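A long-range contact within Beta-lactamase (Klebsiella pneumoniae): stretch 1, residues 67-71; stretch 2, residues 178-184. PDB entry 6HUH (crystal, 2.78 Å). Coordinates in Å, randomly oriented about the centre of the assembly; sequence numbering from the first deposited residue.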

ATOM      1  N   LEU A  67      14.882   2.186   8.655  1.00 22.88           N
ATOM      2  CA  LEU A  67      13.802   1.584   7.891  1.00 21.74           C
ATOM      3  C   LEU A  67      14.276   0.201   7.515  1.00 28.29           C
ATOM      4  O   LEU A  67      15.429   0.037   7.089  1.00 29.52           O
ATOM      5  N   VAL A  68      13.430  -0.806   7.765  1.00 25.79           N
ATOM      6  CA  VAL A  68      13.764  -2.215   7.544  1.00 27.27           C
ATOM      7  C   VAL A  68      13.404  -2.620   6.130  1.00 35.60           C
ATOM      8  O   VAL A  68      14.257  -3.127   5.396  1.00 36.19           O
ATOM      9  N   ASP A  69      12.121  -2.421   5.774  1.00 34.70           N
ATOM     10  CA  ASP A  69      11.533  -2.699   4.467  1.00 35.57           C
ATOM     11  C   ASP A  69      10.308  -1.821   4.268  1.00 36.96           C
ATOM     12  O   ASP A  69      10.239  -0.750   4.847  1.00 35.34           O
ATOM     13  N   GLU A  70       9.351  -2.269   3.472  1.00 34.15           N
ATOM     14  CA  GLU A  70       8.152  -1.519   3.118  1.00 33.75           C
ATOM     15  C   GLU A  70       7.111  -1.535   4.238  1.00 38.79           C
ATOM     16  O   GLU A  70       6.275  -0.638   4.340  1.00 37.73           O
ATOM     17  N   GLN A  71       7.151  -2.575   5.055  1.00 37.22           N
ATOM     18  CA  GLN A  71       6.207  -2.784   6.140  1.00 37.90           C
ATOM     19  C   GLN A  71       6.784  -2.321   7.476  1.00 43.24           C
ATOM     20  O   GLN A  71       6.020  -1.969   8.385  1.00 45.11           O
ATOM     21  N   GLN A 178      16.267  -0.641  -4.072  1.00 33.27           N
ATOM     22  CA  GLN A 178      15.067  -1.426  -4.333  1.00 32.72           C
ATOM     23  C   GLN A 178      13.962  -1.153  -3.308  1.00 35.82           C
ATOM     24  O   GLN A 178      12.819  -0.967  -3.706  1.00 34.58           O
ATOM     25  N   HIS A 179      14.282  -1.077  -2.014  1.00 33.53           N
ATOM     26  CA  HIS A 179      13.268  -0.762  -1.001  1.00 32.70           C
ATOM     27  C   HIS A 179      12.671   0.643  -1.246  1.00 34.14           C
ATOM     28  O   HIS A 179      11.448   0.812  -1.186  1.00 33.86           O
ATOM     29  N   THR A 180      13.538   1.625  -1.565  1.00 28.49           N
ATOM     30  CA  THR A 180      13.155   3.008  -1.890  1.00 27.15           C
ATOM     31  C   THR A 180      12.212   3.028  -3.110  1.00 33.23           C
ATOM     32  O   THR A 180      11.222   3.753  -3.095  1.00 33.87           O
ATOM     33  N   ALA A 181      12.524   2.226  -4.152  1.00 30.55           N
ATOM     34  CA  ALA A 181      11.746   2.069  -5.377  1.00 30.70           C
ATOM     35  C   ALA A 181      10.347   1.530  -5.067  1.00 34.25           C
ATOM     36  O   ALA A 181       9.349   2.087  -5.529  1.00 34.23           O
ATOM     37  N   ASN A 182      10.292   0.443  -4.284  1.00 31.09           N
ATOM     38  CA  ASN A 182       9.067  -0.237  -3.904  1.00 31.85           C
ATOM     39  C   ASN A 182       8.079   0.696  -3.221  1.00 36.32           C
ATOM     40  O   ASN A 182       6.982   0.894  -3.749  1.00 36.29           O
ATOM     41  N   ILE A 183       8.494   1.347  -2.117  1.00 31.85           N
ATOM     42  CA  ILE A 183       7.631   2.291  -1.391  1.00 29.99           C
ATOM     43  C   ILE A 183       7.226   3.528  -2.248  1.00 31.09           C
ATOM     44  O   ILE A 183       6.179   4.118  -1.965  1.00 29.83           O
ATOM     45  N   LEU A 184       8.009   3.858  -3.323  1.00 27.33           N
ATOM     46  CA  LEU A 184       7.799   5.003  -4.260  1.00 26.72           C
ATOM     47  C   LEU A 184       7.105   4.653  -5.605  1.00 30.78           C
ATOM     48  O   LEU A 184       6.885   5.552  -6.416  1.00 29.37           O
TER

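The contact is organised around one carboxylate oxygen, OE2 of Glu-70, which accepts two hydrogen bonds from the helix to which His-179 and Asn-182 belong. ND2 of Asn-182 donates to OE2 of Glu-70 at 2.7 Å, and ND1 of His-179 donates to the same OE2 at 2.9 Å, with N-H...acceptor angles of 166° and 174°. Both are nearly linear, and a carboxylate oxygen, with two lone pairs and negative charge, is well suited to receive two donors at once. The donors lie three residues apart, close to one helical turn, so their side chains can converge on a single acceptor.

Rotamers bring the groups together. The CA-to-CB bond of Glu-70 points sideways, but chi1 m and chi2 p fold the chain so that its end comes nearer the helix. His-179, also sideways at CB, adopts chi1 m and brings its ring nearer the loop, presenting its edge to OE2. The CA-to-CB bond of Asn-182 points toward stretch 1, and chi1 m with chi2 near -18° carries its short amide to the carboxylate.

The imidazole also offers a face. CA of Asp-69 sits 4.0 Å from the centroid of the His-179 ring, 18° off the ring normal, a CH-pi contact that the flat ring allows while its edge remains free for hydrogen bonding. CB of Asp-69 approaches CE1 of His-179 to 3.6 Å. The carboxylate of Asp-69 leads away from the helix; with chi1 p, its OD1 accepts a hydrogen bond from N of Gln-71 at 3.0 Å, bracing the loop.

Apolar packing completes the contact. The CA-to-CB bond of buried Ile-183 points toward stretch 1, with chi1 p and chi2 t, and its CG2 lies 3.6 Å from CG of Glu-70. The branched side chain thus packs against the aliphatic part of the glutamate, whose charged end is engaged by the polar donors.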

ATOM      1  CB  LEU A  67      13.470   2.426   6.652  1.00 20.02           C
ATOM      2  CG  LEU A  67      13.115   3.891   6.889  1.00 21.70           C
ATOM      3  CD1 LEU A  67      13.047   4.622   5.583  1.00 20.97           C
ATOM      4  CD2 LEU A  67      11.822   4.054   7.705  1.00 19.63           C
ATOM      5  CB  VAL A  68      13.108  -3.131   8.612  1.00 31.00           C
ATOM      6  CG1 VAL A  68      13.380  -4.611   8.333  1.00 32.28           C
ATOM      7  CG2 VAL A  68      13.565  -2.750  10.007  1.00 30.58           C
ATOM      8  CB  ASP A  69      11.235  -4.212   4.262  1.00 40.00           C
ATOM      9  CG  ASP A  69      10.416  -4.901   5.332  1.00 53.43           C
ATOM     10  OD1 ASP A  69       9.541  -4.241   5.931  1.00 54.69           O
ATOM     11  OD2 ASP A  69      10.607  -6.115   5.528  1.00 60.93           O
ATOM     12  CB  GLU A  70       7.561  -2.089   1.815  1.00 35.65           C
ATOM     13  CG  GLU A  70       8.499  -2.048   0.614  1.00 46.20           C
ATOM     14  CD  GLU A  70       9.594  -3.098   0.520  1.00 77.12           C
ATOM     15  OE1 GLU A  70       9.650  -4.008   1.381  1.00 84.92           O
ATOM     16  OE2 GLU A  70      10.410  -3.002  -0.423  1.00 70.81           O
ATOM     17  CB  GLN A  71       5.802  -4.303   6.243  1.00 40.22           C
ATOM     18  CG  GLN A  71       5.377  -5.051   4.946  1.00 31.38           C
ATOM     19  CD  GLN A  71       4.087  -4.554   4.281  1.00 63.49           C
ATOM     20  OE1 GLN A  71       4.052  -3.520   3.597  1.00 63.02           O
ATOM     21  NE2 GLN A  71       2.999  -5.304   4.411  1.00 58.77           N
ATOM     22  CB  GLN A 178      15.369  -2.920  -4.483  1.00 35.67           C
ATOM     23  CG  GLN A 178      14.256  -3.716  -5.179  1.00 58.19           C
ATOM     24  CD  GLN A 178      14.149  -3.478  -6.677  1.00 91.93           C
ATOM     25  OE1 GLN A 178      13.286  -2.726  -7.159  1.00 89.77           O
ATOM     26  NE2 GLN A 178      14.996  -4.151  -7.451  1.00 87.11           N
ATOM     27  CB  HIS A 179      13.857  -0.852   0.402  1.00 33.33           C
ATOM     28  CG  HIS A 179      14.020  -2.241   0.941  1.00 37.92           C
ATOM     29  ND1 HIS A 179      13.002  -3.170   0.865  1.00 40.18           N
ATOM     30  CD2 HIS A 179      15.048  -2.779   1.645  1.00 40.10           C
ATOM     31  CE1 HIS A 179      13.458  -4.256   1.480  1.00 40.38           C
ATOM     32  NE2 HIS A 179      14.684  -4.069   1.959  1.00 40.72           N
ATOM     33  CB  THR A 180      14.421   3.866  -2.124  1.00 30.21           C
ATOM     34  OG1 THR A 180      15.270   3.816  -0.956  1.00 25.22           O
ATOM     35  CG2 THR A 180      14.092   5.327  -2.513  1.00 21.43           C
ATOM     36  CB  ALA A 181      12.463   1.106  -6.325  1.00 33.05           C
ATOM     37  CB  ASN A 182       9.361  -1.493  -3.073  1.00 29.23           C
ATOM     38  CG  ASN A 182      10.036  -2.633  -3.829  1.00 48.81           C
ATOM     39  OD1 ASN A 182      10.036  -2.713  -5.061  1.00 36.33           O
ATOM     40  ND2 ASN A 182      10.600  -3.582  -3.099  1.00 46.40           N
ATOM     41  CB  ILE A 183       8.195   2.690   0.005  1.00 31.69           C
ATOM     42  CG1 ILE A 183       9.593   3.315  -0.063  1.00 31.22           C
ATOM     43  CG2 ILE A 183       8.176   1.500   0.916  1.00 32.57           C
ATOM     44  CD1 ILE A 183      10.077   3.952   1.253  1.00 40.28           C
ATOM     45  CB  LEU A 184       9.148   5.702  -4.599  1.00 25.86           C
ATOM     46  CG  LEU A 184       9.788   6.657  -3.603  1.00 27.48           C
ATOM     47  CD1 LEU A 184      11.111   7.120  -4.123  1.00 26.05           C
ATOM     48  CD2 LEU A 184       8.903   7.850  -3.340  1.00 29.42           C
TER